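Local coordinates for cytochrome c-550-like protein (Thermosynechococcus elongatus, PDB 4LJI) that carries one covalently bound heme c and probably serves as a low-potential electron-transfer cytochrome, able to replace cytochrome c-550 in part, at residues A[85-89]-A[101-106]; A[38-43]-A[116-121]; A[10-14]-A[123-129]. All coordinates share one frame; numbering follows the deposited sequence.

In the fold
Contacts 2 and 3 both use helix 111-127, contact 2 in its middle and contact 3 at its C-terminal end, and they touch where L12 meets F120. Contact 2 lies about 6 Å from the centre of the chain, centre to centre, and is almost wholly apolar: one helix crosses another without a hydrogen bond between them. Contacts 1 and 3 sit farther out, on opposite sides of that centre, and each adds arginine-to-carbonyl bonds to its packing, joining a helix end to a loop. Contacts 1 and 2 both reach the heme, contact 1 with an iron ligand and contact 2 with aliphatic side chains, whereas contact 3 lies away from it.

Contact 1: A[85-89]-A[101-106]; sequences FQRSP and CRRVSE. With HEC (heme c), chain C.
C101 meets F85 and Q86 at the heme, where its SG binds the iron at 2.2 Å as axial ligand, with H51 as the other axial residue. With SG anti to the backbone N (chi1 -176°), the sulfur reaches the iron and also lies at the edge of the F85 ring, a sulfur-aromatic contact. F85 itself brings CE2 to 3.3 Å from C2A of the heme. At R102 the backbone O receives NE2 of Q86 at 2.8 Å, the oxygen lying in the amide plane; the same NE2 may also reach C101 SG at 3.4 Å, a bond less certain because the sulfur is crowded in the model. The guanidinium of R102 turns to N49 of the second subunit. R103 packs its aliphatic chain on P89 CD and sends NE to the O of R87 (3.1 Å), capturing a carbonyl near the end of helix 79-87. V104 N bonds to Q86 O at 2.9 Å, while V104 O accepts NH1 of R87 from above its carbonyl plane. E106 lays CG over the centre of the R87 guanidinium, 3.5 Å above its plane. R87 also bonds through NH2 to L109. Bonded at both its amide and its backbone O, Q86 probably helps hold the loop beside the iron ligand, while the apolar F85 ring lies against the heme.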
loop_
_atom_site.group_PDB
_atom_site.type_symbol
_atom_site.label_atom_id
_atom_site.label_comp_id
_atom_site.label_asym_id
_atom_site.label_seq_id
_atom_site.Cartn_x
_atom_site.Cartn_y
_atom_site.Cartn_z
ATOM N N PHE A 85 -8.229 3.293 16.939
ATOM C CA PHE A 85 -8.219 2.021 16.235
ATOM C C PHE A 85 -6.836 1.822 15.656
ATOM O O PHE A 85 -6.224 0.770 15.823
ATOM C CB PHE A 85 -9.270 1.957 15.120
ATOM C CG PHE A 85 -9.182 0.712 14.315
ATOM C CD1 PHE A 85 -9.750 -0.472 14.782
ATOM C CD2 PHE A 85 -8.494 0.721 13.115
ATOM C CE1 PHE A 85 -9.635 -1.640 14.034
ATOM C CE2 PHE A 85 -8.374 -0.429 12.356
ATOM C CZ PHE A 85 -8.962 -1.616 12.829
ATOM N N GLN A 86 -6.314 2.859 15.024
ATOM C CA GLN A 86 -5.059 2.694 14.311
ATOM C C GLN A 86 -3.887 2.480 15.262
ATOM O O GLN A 86 -2.885 1.852 14.908
ATOM C CB GLN A 86 -4.809 3.840 13.342
ATOM C CG GLN A 86 -4.260 3.270 12.016
ATOM C CD GLN A 86 -5.209 2.280 11.407
ATOM O OE1 GLN A 86 -6.388 2.556 11.277
ATOM N NE2 GLN A 86 -4.701 1.110 11.017
ATOM N N ARG A 87 -4.016 3.007 16.475
ATOM C CA ARG A 87 -2.941 2.818 17.448
ATOM C C ARG A 87 -2.849 1.358 17.896
ATOM O O ARG A 87 -1.753 0.845 18.222
ATOM C CB ARG A 87 -3.170 3.749 18.633
ATOM C CG ARG A 87 -2.913 5.218 18.306
ATOM C CD ARG A 87 -1.464 5.476 17.968
ATOM N NE ARG A 87 -1.190 6.893 17.819
ATOM C CZ ARG A 87 -0.377 7.421 16.916
ATOM N NH1 ARG A 87 0.269 6.651 16.035
ATOM N NH2 ARG A 87 -0.224 8.736 16.887
ATOM N N SER A 88 -3.997 0.696 17.936
ATOM C CA SER A 88 -4.082 -0.698 18.364
ATOM C C SER A 88 -5.276 -1.362 17.697
ATOM O O SER A 88 -6.361 -1.385 18.264
ATOM C CB SER A 88 -4.259 -0.779 19.883
ATOM O OG SER A 88 -4.193 -2.134 20.314
ATOM N N PRO A 89 -5.090 -1.887 16.465
ATOM C CA PRO A 89 -6.265 -2.420 15.752
ATOM C C PRO A 89 -6.974 -3.571 16.456
ATOM O O PRO A 89 -6.322 -4.458 17.017
ATOM C CB PRO A 89 -5.677 -2.857 14.397
ATOM C CG PRO A 89 -4.513 -1.912 14.201
ATOM C CD PRO A 89 -3.916 -1.767 15.583
ATOM N N CYS A 101 -4.549 -5.792 10.252
ATOM C CA CYS A 101 -4.459 -4.423 9.758
ATOM C C CYS A 101 -3.092 -3.896 10.194
ATOM O O CYS A 101 -2.310 -4.640 10.779
ATOM C CB CYS A 101 -5.631 -3.582 10.339
ATOM S SG CYS A 101 -5.851 -1.834 9.806
ATOM N N ARG A 102 -2.798 -2.630 9.914
ATOM C CA ARG A 102 -1.473 -2.055 10.123
ATOM C C ARG A 102 -1.516 -1.177 11.360
ATOM O O ARG A 102 -2.169 -0.132 11.369
ATOM C CB ARG A 102 -1.064 -1.211 8.909
ATOM C CG ARG A 102 0.294 -0.576 9.005
ATOM C CD ARG A 102 1.330 -1.583 9.447
ATOM N NE ARG A 102 2.676 -1.092 9.185
ATOM C CZ ARG A 102 3.357 -1.362 8.075
ATOM N NH1 ARG A 102 4.576 -0.863 7.906
ATOM N NH2 ARG A 102 2.814 -2.129 7.139
ATOM N N ARG A 103 -0.842 -1.610 12.410
ATOM C CA ARG A 103 -0.770 -0.816 13.623
ATOM C C ARG A 103 0.135 0.381 13.335
ATOM O O ARG A 103 1.161 0.238 12.657
ATOM C CB ARG A 103 -0.190 -1.700 14.716
ATOM C CG ARG A 103 -0.501 -1.289 16.119
ATOM C CD ARG A 103 -0.618 -2.537 16.984
ATOM N NE ARG A 103 -0.992 -2.206 18.357
ATOM C CZ ARG A 103 -1.376 -3.099 19.263
ATOM N NH1 ARG A 103 -1.452 -4.388 18.946
ATOM N NH2 ARG A 103 -1.697 -2.703 20.484
ATOM N N VAL A 104 -0.208 1.566 13.836
ATOM C CA VAL A 104 0.617 2.718 13.552
ATOM C C VAL A 104 1.094 3.311 14.889
ATOM O O VAL A 104 0.308 3.835 15.666
ATOM C CB VAL A 104 -0.125 3.761 12.742
ATOM C CG1 VAL A 104 0.735 4.971 12.534
ATOM C CG2 VAL A 104 -0.506 3.189 11.374
ATOM N N SER A 105 2.396 3.189 15.122
ATOM C CA SER A 105 3.034 3.591 16.359
ATOM C C SER A 105 3.189 5.084 16.324
ATOM O O SER A 105 3.136 5.693 15.275
ATOM C CB SER A 105 4.425 2.975 16.444
ATOM O OG SER A 105 5.362 3.782 15.719
ATOM N N GLU A 106 3.410 5.704 17.484
ATOM C CA GLU A 106 3.564 7.149 17.477
ATOM C C GLU A 106 4.877 7.563 16.852
ATOM O O GLU A 106 5.076 8.719 16.502
ATOM C CB GLU A 106 3.481 7.697 18.890
ATOM C CG GLU A 106 2.098 7.599 19.484
ATOM C CD GLU A 106 1.969 8.425 20.747
ATOM O OE1 GLU A 106 2.061 9.674 20.671
ATOM O OE2 GLU A 106 1.764 7.832 21.826
HETATM FE FE HEC C . -6.732 -1.667 7.774
HETATM C CHA HEC C . -9.662 -2.903 9.118
HETATM C CHB HEC C . -7.695 1.548 8.566
HETATM C CHC HEC C . -3.625 -0.422 6.692
HETATM C CHD HEC C . -5.957 -4.697 6.533
HETATM N NA HEC C . -8.347 -0.824 8.604
HETATM C C1A HEC C . -9.421 -1.539 9.133
HETATM C C2A HEC C . -10.366 -0.585 9.680
HETATM C C3A HEC C . -9.810 0.645 9.511
HETATM C C4A HEC C . -8.559 0.519 8.895
HETATM C CMA HEC C . -10.411 1.953 9.955
HETATM C CAA HEC C . -11.727 -0.881 10.314
HETATM C CBA HEC C . -12.826 -0.998 9.228
HETATM C CGA HEC C . -14.208 -1.269 9.770
HETATM O O1A HEC C . -14.446 -1.292 11.011
HETATM O O2A HEC C . -15.163 -1.467 8.950
HETATM N NB HEC C . -5.821 0.204 7.628
HETATM C C1B HEC C . -6.392 1.347 8.056
HETATM C C2B HEC C . -5.500 2.413 7.824
HETATM C C3B HEC C . -4.323 1.903 7.332
HETATM C C4B HEC C . -4.576 0.459 7.190
HETATM C CMB HEC C . -5.767 3.861 8.167
HETATM C CAB HEC C . -3.093 2.632 6.939
HETATM C CBB HEC C . -2.450 3.190 8.033
HETATM N NC HEC C . -5.087 -2.417 6.782
HETATM C C1C HEC C . -3.933 -1.749 6.470
HETATM C C2C HEC C . -3.149 -2.617 5.700
HETATM C C3C HEC C . -3.786 -3.831 5.650
HETATM C C4C HEC C . -5.020 -3.715 6.347
HETATM C CMC HEC C . -1.802 -2.265 5.085
HETATM C CAC HEC C . -3.292 -5.020 4.886
HETATM C CBC HEC C . -2.119 -5.612 5.206
HETATM N ND HEC C . -7.639 -3.419 7.816
HETATM C C1D HEC C . -7.118 -4.542 7.300
HETATM C C2D HEC C . -7.986 -5.678 7.613
HETATM C C3D HEC C . -9.028 -5.192 8.316
HETATM C C4D HEC C . -8.803 -3.758 8.424
HETATM C CMD HEC C . -7.758 -7.117 7.194
HETATM C CAD HEC C . -10.167 -5.991 8.889
HETATM C CBD HEC C . -9.849 -6.199 10.384
HETATM C CGD HEC C . -10.613 -7.095 11.341
HETATM O O1D HEC C . -11.870 -7.184 11.345
HETATM O O2D HEC C . -9.946 -7.749 12.182
#

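Contact 2: A[38-43]-A[116-121]; sequences RGKRLF and TLAAFI. With HEC (heme c), chain C.
G39 fits beneath T116 and F120 where helices 33-46 and 111-127 cross at -92°, their segment axes only 7.4 Å apart. Its missing side chain permits this closeness: a CB would collide with T116 O, which instead receives a CA-H...O contact from G39 CA at 3.3 Å. F120 is the main bump of its helix. Its CB rests on the G39 backbone, and one face of its ring covers K40, whose CA lies over the ring centre in a CH-pi contact, 3.7 Å from the centroid. With CG anti to the backbone N (chi1 171°), the ring also reaches F43, setting CE2 over one face of that ring at 3.8 Å from CG; the planes are inclined at 47°. An alanine here is likely to uncover K40 CA and open a gap beside F43. L117 fills the next hollow, its CD1 3.5 Å from F43 CB and at the edge of the F43 ring. Its other branch, CD2, faces the heme methyl CMB, as does I121 CD1 at 3.5 Å. L42 CD1 meets T116 OG1, a hydroxyl bonded to Q113 within its own helix. This near-perpendicular crossing beside the heme corresponds to the N- and C-terminal helix packing of the cytochrome c fold.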
loop_
_atom_site.group_PDB
_atom_site.type_symbol
_atom_site.label_atom_id
_atom_site.label_comp_id
_atom_site.label_asym_id
_atom_site.label_seq_id
_atom_site.Cartn_x
_atom_site.Cartn_y
_atom_site.Cartn_z
ATOM N N ARG A 38 -3.316 16.132 2.968
ATOM C CA ARG A 38 -2.215 15.498 3.703
ATOM C C ARG A 38 -2.611 14.109 4.200
ATOM O O ARG A 38 -1.841 13.136 4.148
ATOM C CB ARG A 38 -1.738 16.383 4.863
ATOM C CG ARG A 38 -0.920 17.594 4.393
ATOM C CD ARG A 38 -0.295 18.354 5.540
ATOM N NE ARG A 38 0.103 19.695 5.124
ATOM C CZ ARG A 38 0.546 20.636 5.954
ATOM N NH1 ARG A 38 0.660 20.382 7.250
ATOM N NH2 ARG A 38 0.878 21.829 5.486
ATOM N N GLY A 39 -3.880 13.983 4.579
ATOM C CA GLY A 39 -4.414 12.718 5.047
ATOM C C GLY A 39 -4.486 11.717 3.895
ATOM O O GLY A 39 -4.159 10.518 4.070
ATOM N N LYS A 40 -4.882 12.198 2.710
ATOM C CA LYS A 40 -4.927 11.363 1.484
ATOM C C LYS A 40 -3.541 10.826 1.169
ATOM O O LYS A 40 -3.363 9.632 0.945
ATOM C CB LYS A 40 -5.435 12.171 0.290
ATOM C CG LYS A 40 -5.291 11.457 -1.059
ATOM C CD LYS A 40 -5.662 12.402 -2.195
ATOM C CE LYS A 40 -5.516 11.750 -3.554
ATOM N NZ LYS A 40 -6.508 10.665 -3.629
ATOM N N ARG A 41 -2.554 11.711 1.210
ATOM C CA ARG A 41 -1.181 11.288 0.965
ATOM C C ARG A 41 -0.731 10.212 1.960
ATOM O O ARG A 41 -0.085 9.239 1.587
ATOM C CB ARG A 41 -0.265 12.509 0.994
ATOM C CG ARG A 41 1.194 12.230 0.711
ATOM C CD ARG A 41 1.808 13.503 0.199
ATOM N NE ARG A 41 0.922 14.155 -0.765
ATOM C CZ ARG A 41 1.075 14.091 -2.084
ATOM N NH1 ARG A 41 2.093 13.416 -2.600
ATOM N NH2 ARG A 41 0.221 14.718 -2.884
ATOM N N LEU A 42 -1.057 10.384 3.241
ATOM C CA LEU A 42 -0.742 9.355 4.217
ATOM C C LEU A 42 -1.443 8.042 3.931
ATOM O O LEU A 42 -0.889 6.979 4.146
ATOM C CB LEU A 42 -1.111 9.822 5.646
ATOM C CG LEU A 42 -0.160 10.854 6.177
ATOM C CD1 LEU A 42 -0.719 11.408 7.506
ATOM C CD2 LEU A 42 1.232 10.219 6.395
ATOM N N PHE A 43 -2.678 8.109 3.448
ATOM C CA PHE A 43 -3.398 6.896 3.142
ATOM C C PHE A 43 -2.722 6.190 1.953
ATOM O O PHE A 43 -2.534 4.985 1.961
ATOM C CB PHE A 43 -4.847 7.248 2.837
ATOM C CG PHE A 43 -5.711 6.071 2.463
ATOM C CD1 PHE A 43 -6.358 5.326 3.423
ATOM C CD2 PHE A 43 -5.877 5.732 1.124
ATOM C CE1 PHE A 43 -7.169 4.268 3.066
ATOM C CE2 PHE A 43 -6.713 4.684 0.778
ATOM C CZ PHE A 43 -7.311 3.941 1.768
ATOM N N THR A 116 -5.350 13.561 10.544
ATOM C CA THR A 116 -5.649 13.931 9.169
ATOM C C THR A 116 -5.966 12.693 8.322
ATOM O O THR A 116 -6.769 12.796 7.411
ATOM C CB THR A 116 -4.509 14.710 8.511
ATOM O OG1 THR A 116 -3.395 13.828 8.320
ATOM C CG2 THR A 116 -4.110 15.925 9.353
ATOM N N LEU A 117 -5.341 11.551 8.630
ATOM C CA LEU A 117 -5.631 10.287 7.920
ATOM C C LEU A 117 -7.044 9.835 8.295
ATOM O O LEU A 117 -7.835 9.452 7.428
ATOM C CB LEU A 117 -4.570 9.226 8.246
ATOM C CG LEU A 117 -4.727 7.758 7.852
ATOM C CD1 LEU A 117 -4.962 7.670 6.336
ATOM C CD2 LEU A 117 -3.462 6.983 8.234
ATOM N N ALA A 118 -7.363 9.846 9.589
ATOM C CA ALA A 118 -8.738 9.556 9.994
ATOM C C ALA A 118 -9.719 10.508 9.309
ATOM O O ALA A 118 -10.774 10.043 8.827
ATOM C CB ALA A 118 -8.896 9.617 11.548
ATOM N N ALA A 119 -9.423 11.819 9.265
ATOM C CA ALA A 119 -10.331 12.764 8.603
ATOM C C ALA A 119 -10.529 12.414 7.116
ATOM O O ALA A 119 -11.643 12.456 6.603
ATOM C CB ALA A 119 -9.824 14.195 8.739
ATOM N N PHE A 120 -9.450 12.078 6.428
ATOM C CA PHE A 120 -9.559 11.662 5.033
ATOM C C PHE A 120 -10.487 10.457 4.875
ATOM O O PHE A 120 -11.382 10.482 4.044
ATOM C CB PHE A 120 -8.186 11.382 4.418
ATOM C CG PHE A 120 -8.280 10.755 3.086
ATOM C CD1 PHE A 120 -8.572 11.515 1.958
ATOM C CD2 PHE A 120 -8.115 9.377 2.950
ATOM C CE1 PHE A 120 -8.673 10.908 0.671
ATOM C CE2 PHE A 120 -8.229 8.759 1.666
ATOM C CZ PHE A 120 -8.523 9.542 0.539
ATOM N N ILE A 121 -10.299 9.420 5.693
ATOM C CA ILE A 121 -11.090 8.198 5.590
ATOM C C ILE A 121 -12.537 8.529 5.879
ATOM O O ILE A 121 -13.445 8.056 5.186
ATOM C CB ILE A 121 -10.611 7.119 6.587
ATOM C CG1 ILE A 121 -9.245 6.572 6.169
ATOM C CG2 ILE A 121 -11.637 5.957 6.676
ATOM C CD1 ILE A 121 -8.621 5.721 7.251
HETATM FE FE HEC C . -6.732 -1.667 7.774
HETATM C CHA HEC C . -9.662 -2.903 9.118
HETATM C CHB HEC C . -7.695 1.548 8.566
HETATM C CHC HEC C . -3.625 -0.422 6.692
HETATM C CHD HEC C . -5.957 -4.697 6.533
HETATM N NA HEC C . -8.347 -0.824 8.604
HETATM C C1A HEC C . -9.421 -1.539 9.133
HETATM C C2A HEC C . -10.366 -0.585 9.680
HETATM C C3A HEC C . -9.810 0.645 9.511
HETATM C C4A HEC C . -8.559 0.519 8.895
HETATM C CMA HEC C . -10.411 1.953 9.955
HETATM C CAA HEC C . -11.727 -0.881 10.314
HETATM C CBA HEC C . -12.826 -0.998 9.228
HETATM C CGA HEC C . -14.208 -1.269 9.770
HETATM O O1A HEC C . -14.446 -1.292 11.011
HETATM O O2A HEC C . -15.163 -1.467 8.950
HETATM N NB HEC C . -5.821 0.204 7.628
HETATM C C1B HEC C . -6.392 1.347 8.056
HETATM C C2B HEC C . -5.500 2.413 7.824
HETATM C C3B HEC C . -4.323 1.903 7.332
HETATM C C4B HEC C . -4.576 0.459 7.190
HETATM C CMB HEC C . -5.767 3.861 8.167
HETATM C CAB HEC C . -3.093 2.632 6.939
HETATM C CBB HEC C . -2.450 3.190 8.033
HETATM N NC HEC C . -5.087 -2.417 6.782
HETATM C C1C HEC C . -3.933 -1.749 6.470
HETATM C C2C HEC C . -3.149 -2.617 5.700
HETATM C C3C HEC C . -3.786 -3.831 5.650
HETATM C C4C HEC C . -5.020 -3.715 6.347
HETATM C CMC HEC C . -1.802 -2.265 5.085
HETATM C CAC HEC C . -3.292 -5.020 4.886
HETATM C CBC HEC C . -2.119 -5.612 5.206
HETATM N ND HEC C . -7.639 -3.419 7.816
HETATM C C1D HEC C . -7.118 -4.542 7.300
HETATM C C2D HEC C . -7.986 -5.678 7.613
HETATM C C3D HEC C . -9.028 -5.192 8.316
HETATM C C4D HEC C . -8.803 -3.758 8.424
HETATM C CMD HEC C . -7.758 -7.117 7.194
HETATM C CAD HEC C . -10.167 -5.991 8.889
HETATM C CBD HEC C . -9.849 -6.199 10.384
HETATM C CGD HEC C . -10.613 -7.095 11.341
HETATM O O1D HEC C . -11.870 -7.184 11.345
HETATM O O2D HEC C . -9.946 -7.749 12.182
#

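Contact 3: A[10-14]-A[123-129]; sequences QYLKV and RAAAVAP
L12 and R123 have the most surface buried where the loop between helix 6-10 and strand 17-21 packs on the last turns of helix 111-127, the C-terminal helix of the cytochrome c fold. L12 drives CD2 against the helix backbone, a tight 3.5 Å from A124 CA, and the same methyl lies near A124 CB and A128 CB. R123 runs past L12 in the opposite direction, CG beside L12 CB, then bends at chi2 (58°), which swings the guanidinium over to the loop carbonyls. NE gives L12 O a bond of 2.8 Å that lies in the carbonyl plane, and NH2 adds a weak one to the same oxygen. NH2 also bonds to K13 O at 3.2 Å, approaching from above that carbonyl plane, so two successive peptide oxygens share one arginine. V14 CG2 packs 3.5 Å from R123 NE, and V127 CG1 covers part of one guanidinium face, which probably limits how far the group can turn. K13, with positive phi after the helix, stretches along the outside to make a weak bond from NZ to V127 O. Y11 O is buried without a polar partner in the model, with V127 CG2 lying 3.6 Å from it.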
loop_
_atom_site.group_PDB
_atom_site.type_symbol
_atom_site.label_atom_id
_atom_site.label_comp_id
_atom_site.label_asym_id
_atom_site.label_seq_id
_atom_site.Cartn_x
_atom_site.Cartn_y
_atom_site.Cartn_z
ATOM N N GLN A 10 -12.792 17.827 -5.870
ATOM C CA GLN A 10 -13.821 17.262 -6.747
ATOM C C GLN A 10 -14.554 16.045 -6.172
ATOM O O GLN A 10 -15.754 15.867 -6.395
ATOM C CB GLN A 10 -13.216 16.910 -8.120
ATOM C CG GLN A 10 -14.204 16.267 -9.110
ATOM C CD GLN A 10 -13.551 15.879 -10.438
ATOM O OE1 GLN A 10 -12.387 16.202 -10.692
ATOM N NE2 GLN A 10 -14.307 15.184 -11.292
ATOM N N TYR A 11 -13.847 15.212 -5.425
ATOM C CA TYR A 11 -14.440 13.974 -4.960
ATOM C C TYR A 11 -14.774 13.983 -3.470
ATOM O O TYR A 11 -15.746 13.358 -3.045
ATOM C CB TYR A 11 -13.576 12.781 -5.382
ATOM C CG TYR A 11 -13.596 12.591 -6.887
ATOM C CD1 TYR A 11 -14.794 12.632 -7.583
ATOM C CD2 TYR A 11 -12.425 12.412 -7.615
ATOM C CE1 TYR A 11 -14.836 12.479 -8.964
ATOM C CE2 TYR A 11 -12.457 12.259 -9.004
ATOM C CZ TYR A 11 -13.666 12.294 -9.668
ATOM O OH TYR A 11 -13.718 12.147 -11.043
ATOM N N LEU A 12 -13.992 14.705 -2.670
ATOM C CA LEU A 12 -14.371 14.929 -1.279
ATOM C C LEU A 12 -15.179 16.207 -1.093
ATOM O O LEU A 12 -15.679 16.472 0.006
ATOM C CB LEU A 12 -13.152 14.990 -0.384
ATOM C CG LEU A 12 -12.291 13.722 -0.219
ATOM C CD1 LEU A 12 -11.263 13.870 0.878
ATOM C CD2 LEU A 12 -13.115 12.456 0.016
ATOM N N LYS A 13 -15.295 16.994 -2.164
ATOM C CA LYS A 13 -16.084 18.229 -2.167
ATOM C C LYS A 13 -15.745 19.143 -0.995
ATOM O O LYS A 13 -16.632 19.585 -0.271
ATOM C CB LYS A 13 -17.597 17.926 -2.187
ATOM C CG LYS A 13 -18.067 17.202 -3.426
ATOM C CD LYS A 13 -19.356 16.423 -3.175
ATOM C CE LYS A 13 -19.503 15.307 -4.210
ATOM N NZ LYS A 13 -20.298 14.134 -3.738
ATOM N N VAL A 14 -14.454 19.396 -0.813
ATOM C CA VAL A 14 -13.976 20.288 0.241
ATOM C C VAL A 14 -13.007 21.301 -0.369
ATOM O O VAL A 14 -11.912 20.940 -0.804
ATOM C CB VAL A 14 -13.267 19.514 1.383
ATOM C CG1 VAL A 14 -12.680 20.475 2.410
ATOM C CG2 VAL A 14 -14.220 18.537 2.056
ATOM N N ARG A 123 -14.212 11.522 5.737
ATOM C CA ARG A 123 -14.836 12.280 4.654
ATOM C C ARG A 123 -15.065 11.476 3.386
ATOM O O ARG A 123 -16.092 11.610 2.739
ATOM C CB ARG A 123 -14.054 13.550 4.350
ATOM C CG ARG A 123 -14.641 14.437 3.248
ATOM C CD ARG A 123 -16.061 14.881 3.555
ATOM N NE ARG A 123 -16.465 15.944 2.634
ATOM C CZ ARG A 123 -17.597 16.624 2.729
ATOM N NH1 ARG A 123 -18.439 16.363 3.726
ATOM N NH2 ARG A 123 -17.871 17.566 1.830
ATOM N N ALA A 124 -14.104 10.641 3.017
ATOM C CA ALA A 124 -14.268 9.768 1.887
ATOM C C ALA A 124 -15.452 8.830 2.039
ATOM O O ALA A 124 -16.244 8.650 1.106
ATOM C CB ALA A 124 -12.977 8.959 1.682
ATOM N N ALA A 125 -15.550 8.194 3.203
ATOM C CA ALA A 125 -16.672 7.303 3.498
ATOM C C ALA A 125 -18.008 8.019 3.355
ATOM O O ALA A 125 -18.997 7.434 2.866
ATOM C CB ALA A 125 -16.525 6.734 4.937
ATOM N N ALA A 126 -18.037 9.284 3.747
ATOM C CA ALA A 126 -19.294 10.016 3.657
ATOM C C ALA A 126 -19.689 10.417 2.207
ATOM O O ALA A 126 -20.874 10.339 1.824
ATOM C CB ALA A 126 -19.263 11.242 4.578
ATOM N N VAL A 127 -18.729 10.886 1.420
ATOM C CA VAL A 127 -19.066 11.557 0.157
ATOM C C VAL A 127 -18.404 11.087 -1.126
ATOM O O VAL A 127 -18.853 11.447 -2.213
ATOM C CB VAL A 127 -18.821 13.082 0.229
ATOM C CG1 VAL A 127 -19.494 13.697 1.459
ATOM C CG2 VAL A 127 -17.345 13.392 0.202
ATOM N N ALA A 128 -17.331 10.323 -1.013
ATOM C CA ALA A 128 -16.580 9.939 -2.184
ATOM C C ALA A 128 -17.338 8.857 -2.945
ATOM O O ALA A 128 -17.681 7.833 -2.379
ATOM C CB ALA A 128 -15.227 9.472 -1.761
ATOM N N PRO A 129 -17.625 9.106 -4.236
ATOM C CA PRO A 129 -18.308 8.127 -5.093
ATOM C C PRO A 129 -17.615 6.768 -5.115
ATOM O O PRO A 129 -16.408 6.705 -5.354
ATOM C CB PRO A 129 -18.232 8.776 -6.476
ATOM C CG PRO A 129 -18.303 10.251 -6.164
ATOM C CD PRO A 129 -17.450 10.403 -4.915
#